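PDB 6M7L: putative non-ribosomal peptide synthetase from Actinomadura parvosata subsp. kistnae, which is probably a condensation-like domain of a non-ribosomal peptide synthetase, its altered active-site motif making condensation activity itself uncertain. Local coordinates for residues Ala132-Phe135 with Glu141-Leu144; Glu101-Thr106 with Ala115-Arg120. One frame throughout, in Å; residues are numbered along the deposited sequence.

How the contacts relate
Both contacts reach the same sheet of the condensation fold, their centres about 8 Å apart. Contact 2 comes first in the chain and ties the edge strand 100-102 to helix 110-119; contact 1 then pairs strand 130-136 with strand 141-149. Strand 130-136 is shared: it runs parallel to strand 100-102, with Leu134 N 2.5 Å from Glu101 O and Leu134 O 2.7 Å from Cys103 N, both probable hydrogen bonds. Helix 110-119 packs on the sheet face that carries His133, Phe135 and Val143. The far end of strand 141-149 leads into HRIAADE, at the place of the catalytic HHxxxDG motif; arginine replaces its second histidine, so condensation activity is doubtful. Neither contact includes it.

Contact 1: residues Ala132-Phe135 with Glu141-Leu144; sequences AHLF and EQVL
Phe135 and Val143 form the hydrogen-bonded pair of a beta hairpin, in which strands 130-136 and 141-149 run antiparallel inside the mixed sheet of the condensation fold; the two short segments meet at 159°. Two backbone bonds join this pair: Phe135 N gives to Val143 O at 2.8 Å, and Val143 N returns a bond to Phe135 O at 3.1 Å. The second is the straighter. Phe135 O also receives a CA-H contact from Gln142 CA at 3.4 Å. One step along, Leu134 and Leu144 make a non-hydrogen-bonded pair.

Apolar contacts then divide between the two faces of the sheet. On one face, Leu134 holds CG anti to its backbone nitrogen (chi1 179°), which carries CD1 across to Gln142 CB at 3.7 Å and to Leu144 CB at 4.4 Å. Leu144 in turn reaches Ala132 CB with its CD1, 4.2 Å away. Branched leucines beside a small alanine suit a surface that a helix must cover, and here Leu61 and Leu65 of helix 58-71 lie on it. The other face bears Phe135 and Val143, whose CB atoms are 4.5 Å apart; Leu110 of helix 110-119 touches both, and Leu113 also packs against Phe135. A broad aromatic ring beside a beta-branched valine, itself well suited to extended backbone, gives this face a buried apolar surface.

The ring itself meets the partner strand through one edge. With CG placed beside the backbone nitrogen (chi1 -60°), the Phe135 ring lies with Val143 O near its plane, and CD2 is the ring atom closest to that oxygen, at 3.3 Å.

Contact 2: residues Glu101-Thr106 with Ala115-Arg120; sequences EICPAT and ADRAGR
Arg117 grips Glu101 side-on in a two-point salt bridge, linking helix 110-119 to the strand that precedes it in a beta-alpha-beta unit. Along the helix the first participant is Asp116, which supports this arginine from its own segment: Asp116 OD2 accepts from Arg117 NH2 at 2.6 Å, met nearly along its C-O axis.

Arg117 follows. Its chain bends at chi2 (-60°) and brings the guanidinium edge against the carboxylate, the two planes only 1° apart. Arg117 NH1 bonds Glu101 OE1 at 2.6 Å, while Arg117 NE bonds Glu101 OE2 at the same 2.6 Å, each oxygen using its syn lone pair. Glutamate suits the strand because its extended chain spans the gap to the helix; its OE2 also accepts from His133 ND1 on strand 130-136. Cys103 SG lies obliquely to the guanidinium, 3.8 Å from Arg117 NH1.

At Arg120, the first residue to leave helical geometry, the guanidinium lies against the Arg117 chain, with Arg117 CD 3.6 Å above the centre of the Arg120 plane. Arg120 NE makes a longer salt bridge to Asp116 OD2, at 3.4 Å, and its charge lies near Glu101 without directing an N-H at it.

A methionine in place of Arg117 would probably leave the Glu101 carboxylate without its two-nitrogen grip and strip Asp116 of its closer charged partner. Two acids and two arginines form one network, in which mutual neutralisation is likely to ease the cost of burying Arg117, and bonds from NE and NH1 to Glu101 and from NH2 to Asp116 probably restrain the turning of its guanidinium.

Contact 1: residues Ala132-Phe135 with Glu141-Leu144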
loop_
_atom_site.group_PDB
_atom_site.type_symbol
_atom_site.label_atom_id
_atom_site.label_comp_id
_atom_site.label_asym_id
_atom_site.label_seq_id
_atom_site.Cartn_x
_atom_site.Cartn_y
_atom_site.Cartn_z
ATOM N N ALA A 132 -11.815 16.759 13.038
ATOM C CA ALA A 132 -12.564 16.054 12.011
ATOM C C ALA A 132 -13.882 16.766 11.747
ATOM O O ALA A 132 -14.539 17.240 12.678
ATOM C CB ALA A 132 -12.829 14.598 12.414
ATOM N N HIS A 133 -14.263 16.831 10.473
ATOM C CA HIS A 133 -15.498 17.482 10.049
ATOM C C HIS A 133 -16.298 16.485 9.222
ATOM O O HIS A 133 -15.906 16.151 8.098
ATOM C CB HIS A 133 -15.208 18.749 9.247
ATOM C CG HIS A 133 -14.160 19.621 9.863
ATOM N ND1 HIS A 133 -14.465 20.711 10.649
ATOM C CD2 HIS A 133 -12.809 19.559 9.814
ATOM C CE1 HIS A 133 -13.346 21.285 11.055
ATOM N NE2 HIS A 133 -12.327 20.605 10.561
ATOM N N LEU A 134 -17.410 16.011 9.776
ATOM C CA LEU A 134 -18.282 15.080 9.079
ATOM C C LEU A 134 -19.373 15.855 8.353
ATOM O O LEU A 134 -19.975 16.773 8.921
ATOM C CB LEU A 134 -18.898 14.082 10.060
ATOM C CG LEU A 134 -19.854 13.046 9.471
ATOM C CD1 LEU A 134 -19.179 12.273 8.349
ATOM C CD2 LEU A 134 -20.342 12.104 10.560
ATOM N N PHE A 135 -19.623 15.486 7.096
ATOM C CA PHE A 135 -20.593 16.170 6.240
ATOM C C PHE A 135 -21.631 15.165 5.761
ATOM O O PHE A 135 -21.443 14.506 4.727
ATOM C CB PHE A 135 -19.897 16.849 5.064
ATOM C CG PHE A 135 -18.892 17.884 5.476
ATOM C CD1 PHE A 135 -19.294 19.176 5.781
ATOM C CD2 PHE A 135 -17.545 17.567 5.565
ATOM C CE1 PHE A 135 -18.370 20.134 6.165
ATOM C CE2 PHE A 135 -16.617 18.523 5.949
ATOM C CZ PHE A 135 -17.032 19.806 6.249
ATOM N N GLU A 141 -24.582 8.119 2.701
ATOM C CA GLU A 141 -23.443 8.764 2.053
ATOM C C GLU A 141 -23.035 9.984 2.863
ATOM O O GLU A 141 -23.861 10.866 3.121
ATOM C CB GLU A 141 -23.778 9.158 0.613
ATOM C CG GLU A 141 -22.750 10.076 -0.030
ATOM C CD GLU A 141 -22.433 9.686 -1.461
ATOM O OE1 GLU A 141 -22.534 8.484 -1.784
ATOM O OE2 GLU A 141 -22.081 10.578 -2.262
ATOM N N GLN A 142 -21.769 10.022 3.268
ATOM C CA GLN A 142 -21.197 11.156 3.974
ATOM C C GLN A 142 -19.809 11.424 3.412
ATOM O O GLN A 142 -19.226 10.588 2.718
ATOM C CB GLN A 142 -21.099 10.914 5.488
ATOM C CG GLN A 142 -22.309 10.240 6.128
ATOM C CD GLN A 142 -22.278 8.729 5.994
ATOM O OE1 GLN A 142 -21.320 8.160 5.473
ATOM N NE2 GLN A 142 -23.332 8.071 6.466
ATOM N N VAL A 143 -19.275 12.601 3.724
ATOM C CA VAL A 143 -17.887 12.933 3.425
ATOM C C VAL A 143 -17.213 13.369 4.716
ATOM O O VAL A 143 -17.696 14.282 5.396
ATOM C CB VAL A 143 -17.767 14.017 2.340
ATOM C CG1 VAL A 143 -16.360 14.601 2.331
ATOM C CG2 VAL A 143 -18.094 13.426 0.982
ATOM N N LEU A 144 -16.111 12.705 5.054
ATOM C CA LEU A 144 -15.352 12.976 6.266
ATOM C C LEU A 144 -14.075 13.714 5.905
ATOM O O LEU A 144 -13.347 13.297 4.998
ATOM C CB LEU A 144 -15.013 11.680 7.004
ATOM C CG LEU A 144 -14.081 11.845 8.205
ATOM C CD1 LEU A 144 -14.764 12.665 9.289
ATOM C CD2 LEU A 144 -13.630 10.491 8.741
#

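Contact 2: residues Glu101-Thr106 with Ala115-Arg120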
loop_
_atom_site.group_PDB
_atom_site.type_symbol
_atom_site.label_atom_id
_atom_site.label_comp_id
_atom_site.label_asym_id
_atom_site.label_seq_id
_atom_site.Cartn_x
_atom_site.Cartn_y
_atom_site.Cartn_z
ATOM N N GLU A 101 -16.932 17.844 14.124
ATOM C CA GLU A 101 -18.058 18.618 13.630
ATOM C C GLU A 101 -18.930 17.754 12.729
ATOM O O GLU A 101 -18.428 16.994 11.894
ATOM C CB GLU A 101 -17.580 19.849 12.860
ATOM C CG GLU A 101 -18.711 20.614 12.182
ATOM C CD GLU A 101 -18.218 21.714 11.265
ATOM O OE1 GLU A 101 -19.048 22.536 10.821
ATOM O OE2 GLU A 101 -17.001 21.756 10.985
ATOM N N ILE A 102 -20.239 17.869 12.912
ATOM C CA ILE A 102 -21.223 17.212 12.061
ATOM C C ILE A 102 -21.988 18.315 11.347
ATOM O O ILE A 102 -22.774 19.042 11.968
ATOM C CB ILE A 102 -22.153 16.298 12.868
ATOM C CG1 ILE A 102 -21.352 15.126 13.447
ATOM C CG2 ILE A 102 -23.300 15.804 12.003
ATOM C CD1 ILE A 102 -22.151 14.219 14.354
ATOM N N CYS A 103 -21.751 18.450 10.044
ATOM C CA CYS A 103 -22.239 19.584 9.260
ATOM C C CYS A 103 -23.006 19.074 8.048
ATOM O O CYS A 103 -22.423 18.852 6.977
ATOM C CB CYS A 103 -21.080 20.485 8.840
ATOM S SG CYS A 103 -21.525 21.812 7.707
ATOM N N PRO A 104 -24.318 18.870 8.180
ATOM C CA PRO A 104 -25.116 18.406 7.038
ATOM C C PRO A 104 -24.975 19.339 5.846
ATOM O O PRO A 104 -25.015 20.563 5.981
ATOM C CB PRO A 104 -26.548 18.403 7.586
ATOM C CG PRO A 104 -26.379 18.231 9.059
ATOM C CD PRO A 104 -25.118 18.971 9.413
ATOM N N ALA A 105 -24.801 18.746 4.666
ATOM C CA ALA A 105 -24.499 19.520 3.473
ATOM C C ALA A 105 -25.046 18.813 2.244
ATOM O O ALA A 105 -25.492 17.664 2.302
ATOM C CB ALA A 105 -22.991 19.744 3.326
ATOM N N THR A 106 -25.016 19.531 1.126
ATOM C CA THR A 106 -25.237 18.969 -0.195
ATOM C C THR A 106 -23.928 19.006 -0.972
ATOM O O THR A 106 -23.082 19.875 -0.740
ATOM C CB THR A 106 -26.318 19.738 -0.964
ATOM O OG1 THR A 106 -26.005 21.136 -0.966
ATOM C CG2 THR A 106 -27.681 19.525 -0.326
ATOM N N ALA A 115 -12.633 23.341 1.846
ATOM C CA ALA A 115 -11.568 24.338 1.832
ATOM C C ALA A 115 -11.576 25.173 3.105
ATOM O O ALA A 115 -10.521 25.412 3.704
ATOM C CB ALA A 115 -11.703 25.235 0.602
ATOM N N ASP A 116 -12.757 25.621 3.535
ATOM C CA ASP A 116 -12.849 26.432 4.743
ATOM C C ASP A 116 -12.394 25.652 5.969
ATOM O O ASP A 116 -11.576 26.137 6.759
ATOM C CB ASP A 116 -14.280 26.935 4.931
ATOM C CG ASP A 116 -14.511 27.515 6.309
ATOM O OD1 ASP A 116 -14.041 28.643 6.565
ATOM O OD2 ASP A 116 -15.150 26.838 7.142
ATOM N N ARG A 117 -12.920 24.437 6.148
ATOM C CA ARG A 117 -12.569 23.651 7.327
ATOM C C ARG A 117 -11.101 23.246 7.318
ATOM O O ARG A 117 -10.490 23.120 8.385
ATOM C CB ARG A 117 -13.460 22.414 7.422
ATOM C CG ARG A 117 -14.947 22.707 7.536
ATOM C CD ARG A 117 -15.275 23.541 8.765
ATOM N NE ARG A 117 -16.707 23.530 9.054
ATOM C CZ ARG A 117 -17.578 24.403 8.561
ATOM N NH1 ARG A 117 -18.863 24.310 8.878
ATOM N NH2 ARG A 117 -17.167 25.370 7.751
ATOM N N ALA A 118 -10.517 23.040 6.136
ATOM C CA ALA A 118 -9.101 22.698 6.071
ATOM C C ALA A 118 -8.220 23.888 6.419
ATOM O O ALA A 118 -7.102 23.707 6.913
ATOM C CB ALA A 118 -8.743 22.166 4.684
ATOM N N GLY A 119 -8.703 25.106 6.177
ATOM C CA GLY A 119 -7.930 26.300 6.441
ATOM C C GLY A 119 -8.108 26.911 7.809
ATOM O O GLY A 119 -7.299 27.759 8.196
ATOM N N ARG A 120 -9.138 26.506 8.550
ATOM C CA ARG A 120 -9.391 27.085 9.865
ATOM C C ARG A 120 -8.163 26.917 10.754
ATOM O O ARG A 120 -7.669 25.793 10.918
ATOM C CB ARG A 120 -10.607 26.438 10.527
ATOM C CG ARG A 120 -11.948 26.873 9.967
ATOM C CD ARG A 120 -13.088 26.332 10.813
ATOM N NE ARG A 120 -14.372 26.905 10.422
ATOM C CZ ARG A 120 -15.539 26.556 10.956
ATOM N NH1 ARG A 120 -15.586 25.632 11.908
ATOM N NH2 ARG A 120 -16.658 27.132 10.538
#